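Long-range contacts in anaphase-promoting complex subunit CUT9 (Schizosaccharomyces pombe, PDB 2XPI), which forms part of the anaphase-promoting complex, a cell cycle-regulated E3 ubiquitin ligase that controls progression through mitosis and G1: residues A[250-255]-A[277-282]; A[408-413]-A[430-435]; A[439-444]-A[469-474]; A[444-449]-A[474-479]. One frame throughout, in Å; residues are numbered along the deposited sequence.

Contact 1. Residues A[250-255]-A[277-282]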
loop_
_atom_site.group_PDB
_atom_site.type_symbol
_atom_site.label_atom_id
_atom_site.label_comp_id
_atom_site.label_asym_id
_atom_site.label_seq_id
_atom_site.Cartn_x
_atom_site.Cartn_y
_atom_site.Cartn_z
ATOM N N GLU A 250 -30.146 14.604 14.576
ATOM C CA GLU A 250 -29.279 13.708 15.322
ATOM C C GLU A 250 -27.830 14.221 15.399
ATOM O O GLU A 250 -27.192 14.113 16.439
ATOM C CB GLU A 250 -29.271 12.324 14.682
ATOM C CG GLU A 250 -30.547 11.529 14.807
ATOM C CD GLU A 250 -30.484 10.240 13.996
ATOM O OE1 GLU A 250 -30.054 10.292 12.821
ATOM O OE2 GLU A 250 -30.858 9.173 14.529
ATOM N N GLU A 251 -27.323 14.764 14.292
ATOM C CA GLU A 251 -25.954 15.273 14.213
ATOM C C GLU A 251 -25.716 16.463 15.136
ATOM O O GLU A 251 -24.700 16.525 15.821
ATOM C CB GLU A 251 -25.586 15.642 12.775
ATOM C CG GLU A 251 -25.088 14.465 11.925
ATOM C CD GLU A 251 -25.129 14.749 10.409
ATOM O OE1 GLU A 251 -25.480 15.897 10.025
ATOM O OE2 GLU A 251 -24.816 13.819 9.611
ATOM N N TRP A 252 -26.652 17.406 15.155
ATOM C CA TRP A 252 -26.557 18.542 16.062
ATOM C C TRP A 252 -26.692 18.123 17.520
ATOM O O TRP A 252 -25.946 18.588 18.374
ATOM C CB TRP A 252 -27.579 19.621 15.706
ATOM C CG TRP A 252 -27.111 20.486 14.591
ATOM C CD1 TRP A 252 -27.383 20.334 13.256
ATOM C CD2 TRP A 252 -26.260 21.633 14.700
ATOM N NE1 TRP A 252 -26.757 21.324 12.531
ATOM C CE2 TRP A 252 -26.061 22.133 13.397
ATOM C CE3 TRP A 252 -25.643 22.284 15.774
ATOM C CZ2 TRP A 252 -25.274 23.259 13.145
ATOM C CZ3 TRP A 252 -24.869 23.395 15.520
ATOM C CH2 TRP A 252 -24.689 23.872 14.218
ATOM N N ASP A 253 -27.639 17.246 17.817
ATOM C CA ASP A 253 -27.778 16.781 19.190
ATOM C C ASP A 253 -26.529 16.018 19.634
ATOM O O ASP A 253 -26.185 16.000 20.816
ATOM C CB ASP A 253 -29.032 15.918 19.357
ATOM C CG ASP A 253 -28.993 15.056 20.621
ATOM O OD1 ASP A 253 -28.335 13.985 20.589
ATOM O OD2 ASP A 253 -29.625 15.441 21.638
ATOM N N LEU A 254 -25.853 15.379 18.689
ATOM C CA LEU A 254 -24.663 14.647 19.033
ATOM C C LEU A 254 -23.593 15.641 19.458
ATOM O O LEU A 254 -23.108 15.557 20.581
ATOM C CB LEU A 254 -24.182 13.768 17.885
ATOM C CG LEU A 254 -22.875 12.998 18.120
ATOM C CD1 LEU A 254 -22.941 12.041 19.302
ATOM C CD2 LEU A 254 -22.503 12.237 16.885
ATOM N N VAL A 255 -23.230 16.594 18.596
ATOM C CA VAL A 255 -22.107 17.466 18.938
ATOM C C VAL A 255 -22.413 18.386 20.105
ATOM O O VAL A 255 -21.507 18.778 20.852
ATOM C CB VAL A 255 -21.520 18.272 17.743
ATOM C CG1 VAL A 255 -21.913 17.663 16.426
ATOM C CG2 VAL A 255 -21.869 19.740 17.838
ATOM N N LEU A 277 -19.019 23.205 12.109
ATOM C CA LEU A 277 -18.757 23.577 10.718
ATOM C C LEU A 277 -19.001 22.423 9.754
ATOM O O LEU A 277 -19.133 22.647 8.552
ATOM C CB LEU A 277 -17.320 24.060 10.522
ATOM C CG LEU A 277 -16.819 25.344 11.171
ATOM C CD1 LEU A 277 -15.533 25.738 10.476
ATOM C CD2 LEU A 277 -17.846 26.471 11.079
ATOM N N LYS A 278 -19.025 21.193 10.269
ATOM C CA LYS A 278 -19.239 20.005 9.434
ATOM C C LYS A 278 -20.720 19.736 9.159
ATOM O O LYS A 278 -21.064 18.868 8.356
ATOM C CB LYS A 278 -18.625 18.767 10.092
ATOM C CG LYS A 278 -17.110 18.789 10.162
ATOM C CD LYS A 278 -16.557 19.249 8.825
ATOM C CE LYS A 278 -15.055 19.031 8.699
ATOM N NZ LYS A 278 -14.640 19.225 7.275
ATOM N N LEU A 279 -21.579 20.503 9.822
ATOM C CA LEU A 279 -22.971 20.138 10.019
ATOM C C LEU A 279 -23.951 20.818 9.082
ATOM O O LEU A 279 -23.566 21.617 8.233
ATOM C CB LEU A 279 -23.368 20.469 11.449
ATOM C CG LEU A 279 -23.244 19.368 12.498
ATOM C CD1 LEU A 279 -22.310 18.251 12.067
ATOM C CD2 LEU A 279 -22.819 20.005 13.803
ATOM N N ASN A 280 -25.229 20.493 9.258
ATOM C CA ASN A 280 -26.299 21.098 8.480
ATOM C C ASN A 280 -26.349 22.613 8.631
ATOM O O ASN A 280 -26.630 23.141 9.717
ATOM C CB ASN A 280 -27.658 20.518 8.859
ATOM C CG ASN A 280 -28.755 20.983 7.924
ATOM O OD1 ASN A 280 -29.330 22.064 8.096
ATOM N ND2 ASN A 280 -29.040 20.176 6.905
ATOM N N LYS A 281 -26.116 23.299 7.516
ATOM C CA LYS A 281 -26.047 24.753 7.476
ATOM C C LYS A 281 -27.349 25.478 7.833
ATOM O O LYS A 281 -27.299 26.608 8.321
ATOM C CB LYS A 281 -25.575 25.208 6.089
ATOM C CG LYS A 281 -24.367 26.113 6.116
ATOM C CD LYS A 281 -23.219 25.466 6.867
ATOM C CE LYS A 281 -22.840 24.138 6.246
ATOM N NZ LYS A 281 -21.620 23.568 6.869
ATOM N N THR A 282 -28.502 24.845 7.596
ATOM C CA THR A 282 -29.785 25.560 7.656
ATOM C C THR A 282 -30.522 25.527 9.002
ATOM O O THR A 282 -31.133 26.523 9.396
ATOM C CB THR A 282 -30.767 25.130 6.506
ATOM O OG1 THR A 282 -31.411 23.883 6.826
ATOM C CG2 THR A 282 -30.033 25.013 5.171
#
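TPR repeats 5 and 6 join here, within the repeats 1-7 that mediate homodimerization. Helix 248-257 of TPR 5 packs against the loop between helices 268-276 and 285-296 of TPR 6. Leu-279 makes the largest share of the contact. Leu-279 CD2 lies over one face of the Trp-252 indole, 3.9 Å from the centroid of the six-membered ring and 11° off the ring normal, a CH-pi contact. The indole also stacks on His-284. Leu-279 and Val-255 meet tip to tip, with Leu-279 CD2 3.6 Å from Val-255 CG1. The other methyl, Leu-279 CD1, lies 4.2 Å from CB of Glu-251.

At the indole edge, Trp-252 NE1 makes a weak in-plane hydrogen bond of 3.4 Å to the backbone O of Asn-280. Asn-280 itself heads an Asx turn. Asn-280 OD1 accepts from the backbone N of Thr-282 at 2.9 Å, with that donor above the amide plane. Thr-282 OG1 donates to the same Asn-280 OD1 at 3.0 Å, in plane and on a lone pair. Lys-281 NZ reaches back to the backbone O of Leu-279 at 3.1 Å.

Contact 2. Residues A[408-413]-A[430-435]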
loop_
_atom_site.group_PDB
_atom_site.type_symbol
_atom_site.label_atom_id
_atom_site.label_comp_id
_atom_site.label_asym_id
_atom_site.label_seq_id
_atom_site.Cartn_x
_atom_site.Cartn_y
_atom_site.Cartn_z
ATOM N N PRO A 408 -23.806 13.932 -4.176
ATOM C CA PRO A 408 -23.709 14.688 -5.436
ATOM C C PRO A 408 -23.780 13.829 -6.695
ATOM O O PRO A 408 -24.362 14.262 -7.685
ATOM C CB PRO A 408 -22.331 15.367 -5.325
ATOM C CG PRO A 408 -22.135 15.574 -3.873
ATOM C CD PRO A 408 -22.804 14.395 -3.185
ATOM N N ALA A 409 -23.209 12.631 -6.677
ATOM C CA ALA A 409 -23.219 11.774 -7.861
ATOM C C ALA A 409 -24.615 11.229 -8.112
ATOM O O ALA A 409 -24.994 10.969 -9.258
ATOM C CB ALA A 409 -22.250 10.642 -7.697
ATOM N N TRP A 410 -25.376 11.035 -7.035
ATOM C CA TRP A 410 -26.744 10.548 -7.154
ATOM C C TRP A 410 -27.649 11.617 -7.739
ATOM O O TRP A 410 -28.473 11.308 -8.575
ATOM C CB TRP A 410 -27.280 10.048 -5.809
ATOM C CG TRP A 410 -26.756 8.684 -5.434
ATOM C CD1 TRP A 410 -25.753 8.406 -4.552
ATOM C CD2 TRP A 410 -27.195 7.419 -5.951
ATOM N NE1 TRP A 410 -25.546 7.053 -4.482
ATOM C CE2 TRP A 410 -26.418 6.422 -5.326
ATOM C CE3 TRP A 410 -28.182 7.032 -6.862
ATOM C CZ2 TRP A 410 -26.594 5.058 -5.586
ATOM C CZ3 TRP A 410 -28.350 5.675 -7.128
ATOM C CH2 TRP A 410 -27.559 4.706 -6.487
ATOM N N ILE A 411 -27.486 12.870 -7.307
ATOM C CA ILE A 411 -28.252 13.985 -7.868
ATOM C C ILE A 411 -27.982 14.105 -9.369
ATOM O O ILE A 411 -28.912 14.128 -10.176
ATOM C CB ILE A 411 -27.958 15.336 -7.157
ATOM C CG1 ILE A 411 -28.511 15.330 -5.724
ATOM C CG2 ILE A 411 -28.617 16.479 -7.887
ATOM C CD1 ILE A 411 -29.958 14.805 -5.599
ATOM N N GLY A 412 -26.707 14.153 -9.745
ATOM C CA GLY A 412 -26.342 14.133 -11.150
ATOM C C GLY A 412 -26.959 12.965 -11.895
ATOM O O GLY A 412 -27.413 13.120 -13.022
ATOM N N PHE A 413 -26.968 11.793 -11.268
ATOM C CA PHE A 413 -27.527 10.584 -11.861
ATOM C C PHE A 413 -29.031 10.776 -12.119
ATOM O O PHE A 413 -29.528 10.545 -13.227
ATOM C CB PHE A 413 -27.312 9.431 -10.888
ATOM C CG PHE A 413 -27.496 8.077 -11.476
ATOM C CD1 PHE A 413 -27.161 7.816 -12.792
ATOM C CD2 PHE A 413 -27.967 7.037 -10.687
ATOM C CE1 PHE A 413 -27.311 6.540 -13.335
ATOM C CE2 PHE A 413 -28.147 5.757 -11.224
ATOM C CZ PHE A 413 -27.813 5.514 -12.556
ATOM N N TYR A 430 -33.396 10.030 -6.907
ATOM C CA TYR A 430 -33.679 11.143 -5.983
ATOM C C TYR A 430 -34.036 10.650 -4.585
ATOM O O TYR A 430 -33.779 11.336 -3.602
ATOM C CB TYR A 430 -34.834 12.039 -6.458
ATOM C CG TYR A 430 -34.518 12.962 -7.598
ATOM C CD1 TYR A 430 -33.381 13.766 -7.588
ATOM C CD2 TYR A 430 -35.374 13.040 -8.696
ATOM C CE1 TYR A 430 -33.100 14.615 -8.666
ATOM C CE2 TYR A 430 -35.117 13.888 -9.757
ATOM C CZ TYR A 430 -33.985 14.667 -9.742
ATOM O OH TYR A 430 -33.757 15.485 -10.810
ATOM N N THR A 431 -34.672 9.490 -4.485
ATOM C CA THR A 431 -34.995 9.005 -3.161
ATOM C C THR A 431 -33.754 8.405 -2.509
ATOM O O THR A 431 -33.503 8.683 -1.336
ATOM C CB THR A 431 -36.231 8.073 -3.109
ATOM O OG1 THR A 431 -35.949 6.873 -3.804
ATOM C CG2 THR A 431 -37.429 8.731 -3.766
ATOM N N THR A 432 -32.942 7.638 -3.240
ATOM C CA THR A 432 -31.675 7.262 -2.611
ATOM C C THR A 432 -30.797 8.484 -2.277
ATOM O O THR A 432 -30.049 8.456 -1.310
ATOM C CB THR A 432 -30.861 6.076 -3.256
ATOM O OG1 THR A 432 -29.515 6.492 -3.499
ATOM C CG2 THR A 432 -31.481 5.483 -4.514
ATOM N N ALA A 433 -30.932 9.575 -3.022
ATOM C CA ALA A 433 -30.182 10.788 -2.689
ATOM C C ALA A 433 -30.735 11.526 -1.482
ATOM O O ALA A 433 -29.993 12.188 -0.775
ATOM C CB ALA A 433 -30.092 11.720 -3.876
ATOM N N ALA A 434 -32.036 11.440 -1.234
ATOM C CA ALA A 434 -32.614 12.164 -0.095
ATOM C C ALA A 434 -32.114 11.599 1.246
ATOM O O ALA A 434 -32.223 12.248 2.287
ATOM C CB ALA A 434 -34.125 12.164 -0.161
ATOM N N ARG A 435 -31.573 10.384 1.202
ATOM C CA ARG A 435 -30.951 9.747 2.355
ATOM C C ARG A 435 -29.587 10.380 2.642
ATOM O O ARG A 435 -29.242 10.617 3.788
ATOM C CB ARG A 435 -30.783 8.259 2.067
ATOM C CG ARG A 435 -30.488 7.382 3.282
ATOM C CD ARG A 435 -29.007 6.992 3.427
ATOM N NE ARG A 435 -28.591 5.901 2.545
ATOM C CZ ARG A 435 -27.450 5.230 2.691
ATOM N NH1 ARG A 435 -26.630 5.535 3.697
ATOM N NH2 ARG A 435 -27.128 4.251 1.848
#
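The two antiparallel helices of TPR 10 pack against each other here, 407-420 against 423-435. Their local axes come within 8.7 Å at 160°, the helical hairpin that defines a TPR unit. Two side-chain pairs, each crossing at about a right angle, carry the contact, with Ala-433 between them.

The first pair is Trp-410 and Thr-432. Trp-410 CG stands anti to the carbonyl carbon, beside the backbone N (chi1 -77°), which turns one face of the indole to the second helix. Thr-432 OG1 sits over the centre of the Trp-410 ring, 3.4 Å above its plane. The hydroxyl therefore meets the pi face of the indole, while Trp-410 NE1 is hydrogen-bonded to the backbone O of Pro-404. An alanine in place of Trp-410 would probably leave Thr-432 without its flat neighbour and loosen this side of the hairpin, as well as losing the bond to Pro-404.

Ala-433 packs on a member of each pair. Ala-433 CB is 3.8 Å from CB of Trp-410 and 3.5 Å from CD1 of Ile-411.

The second pair is Ile-411 and Tyr-430. The Tyr-430 side chain starts away from the first helix, but its ring turns back to meet Ile-411. Tyr-430 OH is hydrogen-bonded to a basic side chain on the chain of another protein, consistent with the role of repeats 8 and 10-13 in binding hcn1. Ile-411 CD1 meets the edge of the Tyr-430 ring, 4.1 Å from Tyr-430 CD1.

Contact 3. Residues A[439-444]-A[469-474]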
loop_
_atom_site.group_PDB
_atom_site.type_symbol
_atom_site.label_atom_id
_atom_site.label_comp_id
_atom_site.label_asym_id
_atom_site.label_seq_id
_atom_site.Cartn_x
_atom_site.Cartn_y
_atom_site.Cartn_z
ATOM N N GLY A 439 -32.098 16.486 5.810
ATOM C CA GLY A 439 -32.149 17.791 6.425
ATOM C C GLY A 439 -31.956 18.921 5.443
ATOM O O GLY A 439 -31.769 20.048 5.835
ATOM N N THR A 440 -32.002 18.622 4.156
ATOM C CA THR A 440 -31.857 19.658 3.148
ATOM C C THR A 440 -33.063 19.620 2.251
ATOM O O THR A 440 -33.741 18.617 2.176
ATOM C CB THR A 440 -30.548 19.549 2.383
ATOM O OG1 THR A 440 -30.777 18.992 1.095
ATOM C CG2 THR A 440 -29.605 18.678 3.128
ATOM N N HIS A 441 -33.357 20.740 1.617
ATOM C CA HIS A 441 -34.647 20.909 0.957
ATOM C C HIS A 441 -34.656 20.508 -0.515
ATOM O O HIS A 441 -35.720 20.307 -1.095
ATOM C CB HIS A 441 -35.115 22.348 1.077
ATOM C CG HIS A 441 -34.488 23.262 0.078
ATOM N ND1 HIS A 441 -33.147 23.569 0.094
ATOM C CD2 HIS A 441 -35.019 23.931 -0.973
ATOM C CE1 HIS A 441 -32.874 24.387 -0.909
ATOM N NE2 HIS A 441 -33.992 24.618 -1.574
ATOM N N LEU A 442 -33.481 20.369 -1.109
ATOM C CA LEU A 442 -33.396 20.108 -2.532
ATOM C C LEU A 442 -33.906 18.745 -3.011
ATOM O O LEU A 442 -34.620 18.684 -3.990
ATOM C CB LEU A 442 -31.981 20.356 -3.038
ATOM C CG LEU A 442 -31.603 21.820 -3.227
ATOM C CD1 LEU A 442 -30.192 21.909 -3.721
ATOM C CD2 LEU A 442 -32.538 22.489 -4.204
ATOM N N PRO A 443 -33.530 17.641 -2.347
ATOM C CA PRO A 443 -34.113 16.357 -2.771
ATOM C C PRO A 443 -35.643 16.295 -2.817
ATOM O O PRO A 443 -36.146 15.720 -3.766
ATOM C CB PRO A 443 -33.555 15.375 -1.749
ATOM C CG PRO A 443 -32.180 15.941 -1.457
ATOM C CD PRO A 443 -32.444 17.448 -1.371
ATOM N N TYR A 444 -36.366 16.866 -1.859
ATOM C CA TYR A 444 -37.837 16.915 -1.921
ATOM C C TYR A 444 -38.330 17.839 -3.026
ATOM O O TYR A 444 -39.397 17.620 -3.605
ATOM C CB TYR A 444 -38.433 17.429 -0.622
ATOM C CG TYR A 444 -38.282 16.477 0.527
ATOM C CD1 TYR A 444 -38.029 15.144 0.311
ATOM C CD2 TYR A 444 -38.390 16.921 1.826
ATOM C CE1 TYR A 444 -37.888 14.286 1.343
ATOM C CE2 TYR A 444 -38.251 16.071 2.872
ATOM C CZ TYR A 444 -38.003 14.750 2.631
ATOM O OH TYR A 444 -37.852 13.892 3.698
ATOM N N ALA A 469 -40.821 23.579 4.206
ATOM C CA ALA A 469 -40.703 23.612 5.663
ATOM C C ALA A 469 -39.230 23.673 6.101
ATOM O O ALA A 469 -38.899 24.328 7.088
ATOM C CB ALA A 469 -41.420 22.427 6.305
ATOM N N LEU A 470 -38.369 22.991 5.348
ATOM C CA LEU A 470 -36.914 23.009 5.511
ATOM C C LEU A 470 -36.231 24.336 5.090
ATOM O O LEU A 470 -35.319 24.820 5.758
ATOM C CB LEU A 470 -36.315 21.868 4.675
ATOM C CG LEU A 470 -35.877 20.535 5.303
ATOM C CD1 LEU A 470 -36.333 20.338 6.750
ATOM C CD2 LEU A 470 -36.290 19.363 4.426
ATOM N N PHE A 471 -36.634 24.909 3.964
ATOM C CA PHE A 471 -36.002 26.143 3.510
ATOM C C PHE A 471 -36.946 26.851 2.545
ATOM O O PHE A 471 -37.395 26.262 1.561
ATOM C CB PHE A 471 -34.613 25.857 2.885
ATOM C CG PHE A 471 -33.895 27.088 2.353
ATOM C CD1 PHE A 471 -33.352 28.026 3.220
ATOM C CD2 PHE A 471 -33.753 27.281 0.987
ATOM C CE1 PHE A 471 -32.703 29.161 2.745
ATOM C CE2 PHE A 471 -33.102 28.420 0.482
ATOM C CZ PHE A 471 -32.575 29.365 1.368
ATOM N N GLN A 472 -37.257 28.106 2.845
ATOM C CA GLN A 472 -38.301 28.819 2.116
ATOM C C GLN A 472 -37.824 29.864 1.097
ATOM O O GLN A 472 -38.653 30.474 0.424
ATOM C CB GLN A 472 -39.343 29.424 3.082
ATOM C CG GLN A 472 -38.790 30.170 4.314
ATOM C CD GLN A 472 -38.277 29.225 5.392
ATOM O OE1 GLN A 472 -37.060 29.039 5.552
ATOM N NE2 GLN A 472 -39.202 28.603 6.118
ATOM N N TYR A 473 -36.510 30.047 0.958
ATOM C CA TYR A 473 -35.983 31.109 0.100
ATOM C C TYR A 473 -35.164 30.652 -1.118
ATOM O O TYR A 473 -34.089 31.182 -1.395
ATOM C CB TYR A 473 -35.178 32.110 0.926
ATOM C CG TYR A 473 -35.948 32.677 2.089
ATOM C CD1 TYR A 473 -36.913 33.654 1.898
ATOM C CD2 TYR A 473 -35.715 32.227 3.379
ATOM C CE1 TYR A 473 -37.628 34.164 2.962
ATOM C CE2 TYR A 473 -36.421 32.731 4.449
ATOM C CZ TYR A 473 -37.374 33.696 4.235
ATOM O OH TYR A 473 -38.070 34.190 5.304
ATOM N N ASP A 474 -35.698 29.689 -1.858
ATOM C CA ASP A 474 -35.082 29.228 -3.084
ATOM C C ASP A 474 -36.077 29.447 -4.232
ATOM O O ASP A 474 -37.183 28.905 -4.213
ATOM C CB ASP A 474 -34.720 27.753 -2.921
ATOM C CG ASP A 474 -34.282 27.088 -4.226
ATOM O OD1 ASP A 474 -34.321 27.712 -5.318
ATOM O OD2 ASP A 474 -33.896 25.903 -4.150
#
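His-441 fills the tight side of this contact. Its CG takes the crowded position between the backbone N and the carbonyl carbon (chi1 81°), and the ring is gripped at its edge and over one face. At the edge, His-441 NE2 donates a nearly straight hydrogen bond to Asp-474 OD2, 2.9 Å long at 163°. The bond uses the anti lone pair of OD2 and lies close to the imidazole plane, while the carboxylate stands almost perpendicular to the ring. Over the face comes Phe-471, its ring edge turned to the imidazole in an edge-to-face pair with planes at 57° and centroids 5.0 Å apart. Phe-471 CB adds a CH-pi contact, 4.1 Å from the His-441 ring centroid.

These residues join the chain entering the first helix of TPR 11 to the turn that leads from its second helix into TPR 12. Beyond the two segments, a basic side chain on the chain of another protein pairs with Asp-474 OD2 in a salt bridge. The carboxylate would tend to favour a protonated imidazole, though that basic group may weaken this. An alanine in place of His-441 removes the NE2 bond to Asp-474 and the ring over which Phe-471 packs, which would probably loosen the turn.

The looser side is built round Leu-470, which is partly exposed. Leu-470 CB still packs on His-441 CB at 3.8 Å. Leu-470 CD2 lies 3.5 Å from the backbone O of Thr-440 and 4.1 Å from Tyr-444 CE2.

Contact 4. Residues A[444-449]-A[474-479]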
loop_
_atom_site.group_PDB
_atom_site.type_symbol
_atom_site.label_atom_id
_atom_site.label_comp_id
_atom_site.label_asym_id
_atom_site.label_seq_id
_atom_site.Cartn_x
_atom_site.Cartn_y
_atom_site.Cartn_z
ATOM N N TYR A 444 -36.366 16.866 -1.859
ATOM C CA TYR A 444 -37.837 16.915 -1.921
ATOM C C TYR A 444 -38.330 17.839 -3.026
ATOM O O TYR A 444 -39.397 17.620 -3.605
ATOM C CB TYR A 444 -38.433 17.429 -0.622
ATOM C CG TYR A 444 -38.282 16.477 0.527
ATOM C CD1 TYR A 444 -38.029 15.144 0.311
ATOM C CD2 TYR A 444 -38.390 16.921 1.826
ATOM C CE1 TYR A 444 -37.888 14.286 1.343
ATOM C CE2 TYR A 444 -38.251 16.071 2.872
ATOM C CZ TYR A 444 -38.003 14.750 2.631
ATOM O OH TYR A 444 -37.852 13.892 3.698
ATOM N N LEU A 445 -37.567 18.896 -3.275
ATOM C CA LEU A 445 -37.811 19.766 -4.402
ATOM C C LEU A 445 -37.855 18.931 -5.673
ATOM O O LEU A 445 -38.830 18.968 -6.433
ATOM C CB LEU A 445 -36.692 20.787 -4.520
ATOM C CG LEU A 445 -37.170 22.148 -4.984
ATOM C CD1 LEU A 445 -36.027 23.145 -5.057
ATOM C CD2 LEU A 445 -37.871 21.991 -6.314
ATOM N N PHE A 446 -36.792 18.167 -5.893
ATOM C CA PHE A 446 -36.660 17.412 -7.119
ATOM C C PHE A 446 -37.713 16.300 -7.207
ATOM O O PHE A 446 -38.294 16.059 -8.270
ATOM C CB PHE A 446 -35.250 16.846 -7.240
ATOM C CG PHE A 446 -34.162 17.895 -7.231
ATOM C CD1 PHE A 446 -34.386 19.150 -7.744
ATOM C CD2 PHE A 446 -32.896 17.603 -6.730
ATOM C CE1 PHE A 446 -33.374 20.117 -7.742
ATOM C CE2 PHE A 446 -31.877 18.565 -6.726
ATOM C CZ PHE A 446 -32.112 19.813 -7.226
ATOM N N LEU A 447 -37.953 15.616 -6.095
ATOM C CA LEU A 447 -39.012 14.619 -6.053
ATOM C C LEU A 447 -40.360 15.265 -6.434
ATOM O O LEU A 447 -41.149 14.673 -7.148
ATOM C CB LEU A 447 -39.111 13.975 -4.666
ATOM C CG LEU A 447 -38.496 12.609 -4.321
ATOM C CD1 LEU A 447 -38.125 11.820 -5.562
ATOM C CD2 LEU A 447 -37.295 12.760 -3.391
ATOM N N GLY A 448 -40.610 16.479 -5.956
ATOM C CA GLY A 448 -41.828 17.190 -6.287
ATOM C C GLY A 448 -41.958 17.462 -7.783
ATOM O O GLY A 448 -43.004 17.198 -8.383
ATOM N N MET A 449 -40.888 17.983 -8.383
ATOM C CA MET A 449 -40.864 18.345 -9.795
ATOM C C MET A 449 -41.045 17.150 -10.698
ATOM O O MET A 449 -41.674 17.238 -11.763
ATOM C CB MET A 449 -39.549 19.020 -10.139
ATOM C CG MET A 449 -39.349 20.357 -9.410
ATOM S SD MET A 449 -37.683 20.972 -9.696
ATOM C CE MET A 449 -37.750 20.994 -11.491
ATOM N N ASP A 474 -35.698 29.689 -1.858
ATOM C CA ASP A 474 -35.082 29.228 -3.084
ATOM C C ASP A 474 -36.077 29.447 -4.232
ATOM O O ASP A 474 -37.183 28.905 -4.213
ATOM C CB ASP A 474 -34.720 27.753 -2.921
ATOM C CG ASP A 474 -34.282 27.088 -4.226
ATOM O OD1 ASP A 474 -34.321 27.712 -5.318
ATOM O OD2 ASP A 474 -33.896 25.903 -4.150
ATOM N N PRO A 475 -35.685 30.249 -5.234
ATOM C CA PRO A 475 -36.560 30.689 -6.332
ATOM C C PRO A 475 -37.206 29.518 -7.060
ATOM O O PRO A 475 -38.322 29.647 -7.553
ATOM C CB PRO A 475 -35.598 31.381 -7.303
ATOM C CG PRO A 475 -34.349 31.616 -6.556
ATOM C CD PRO A 475 -34.276 30.606 -5.460
ATOM N N LEU A 476 -36.488 28.396 -7.136
ATOM C CA LEU A 476 -36.901 27.211 -7.892
ATOM C C LEU A 476 -38.092 26.538 -7.227
ATOM O O LEU A 476 -38.944 25.949 -7.890
ATOM C CB LEU A 476 -35.746 26.221 -7.931
ATOM C CG LEU A 476 -35.624 25.247 -9.103
ATOM C CD1 LEU A 476 -34.900 23.950 -8.653
ATOM C CD2 LEU A 476 -36.982 24.938 -9.738
ATOM N N LEU A 477 -38.129 26.624 -5.907
ATOM C CA LEU A 477 -39.159 26.006 -5.109
ATOM C C LEU A 477 -40.434 26.809 -5.203
ATOM O O LEU A 477 -41.524 26.243 -5.257
ATOM C CB LEU A 477 -38.701 25.966 -3.656
ATOM C CG LEU A 477 -39.726 25.566 -2.602
ATOM C CD1 LEU A 477 -40.145 24.123 -2.771
ATOM C CD2 LEU A 477 -39.118 25.787 -1.245
ATOM N N LEU A 478 -40.302 28.137 -5.207
ATOM C CA LEU A 478 -41.465 29.017 -5.331
ATOM C C LEU A 478 -42.063 28.886 -6.719
ATOM O O LEU A 478 -43.274 28.904 -6.891
ATOM C CB LEU A 478 -41.101 30.469 -5.024
ATOM C CG LEU A 478 -40.650 30.721 -3.581
ATOM C CD1 LEU A 478 -40.142 32.138 -3.421
ATOM C CD2 LEU A 478 -41.773 30.438 -2.593
ATOM N N ASN A 479 -41.210 28.739 -7.717
ATOM C CA ASN A 479 -41.714 28.426 -9.036
ATOM C C ASN A 479 -42.523 27.131 -9.032
ATOM O O ASN A 479 -43.619 27.088 -9.545
ATOM C CB ASN A 479 -40.597 28.355 -10.080
ATOM C CG ASN A 479 -41.130 28.011 -11.458
ATOM O OD1 ASN A 479 -41.287 26.844 -11.799
ATOM N ND2 ASN A 479 -41.451 29.026 -12.235
#
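Leu-476 reaches from helix 475-487 to helix 442-454. These are the first helices of TPR 12 and TPR 11, and their short axes run at 31° with a closest approach of 10.6 Å. In TPR superhelices the first helices of successive repeats line the concave surface.

The bond to Leu-476 CB points toward helix 442-454. CG follows, placed anti to the backbone N (chi1 -152°), and there the chain forks. Leu-476 CD1 meets CD1 of Leu-445 at 3.9 Å and comes near the edge of the Phe-446 ring, 4.2 Å from Phe-446 CE1. Leu-476 CD2 takes the other side and touches SD of Met-449 at 4.0 Å. The Met-449 chain bends at its third torsion and crosses Leu-476 at about a right angle.

Leu-445 CD1 fits between several neighbours. Besides Leu-476 it lies 4.1 Å from CB of Leu-477 and 3.6 Å from OD2 of Asp-474. Asp-474 is the N-cap of helix 475-487. Asp-474 OD1 accepts from the backbone N of Leu-476 at 2.9 Å and 156°, the donor standing above the carboxylate plane.

Phe-446, Met-449 and Leu-476 also pack on the chain of another protein, probably the hcn1 that repeats 10-13 bind. No hydrogen bond spans the two segments. Apolar packing therefore holds the helices together here, while the buried Asp-474 carboxylate spends OD1 on the cap and OD2 on polar partners that include a basic side chain of that other protein.

Overall arrangement
From the N terminus, contact 1 comes first. It closes the connection through helices 261-264 and 268-276, tying TPR 5 to TPR 6. Contact 2 follows in series and closes the hairpin of TPR 10. Contacts 3 and 4 come last and cross: their segments alternate along the chain and share Tyr-444 and Asp-474. No contact nests inside another. Contact 3 joins the two ends of TPR 11, and contact 4 stacks TPR 11 on TPR 12. Helix 442-454 also packs on contact 2, through Pro-443, Phe-446 and Leu-447. A probable hydrogen bond from Asn-280 to Gly-439 links contacts 1 and 3, bringing repeats distant in sequence together.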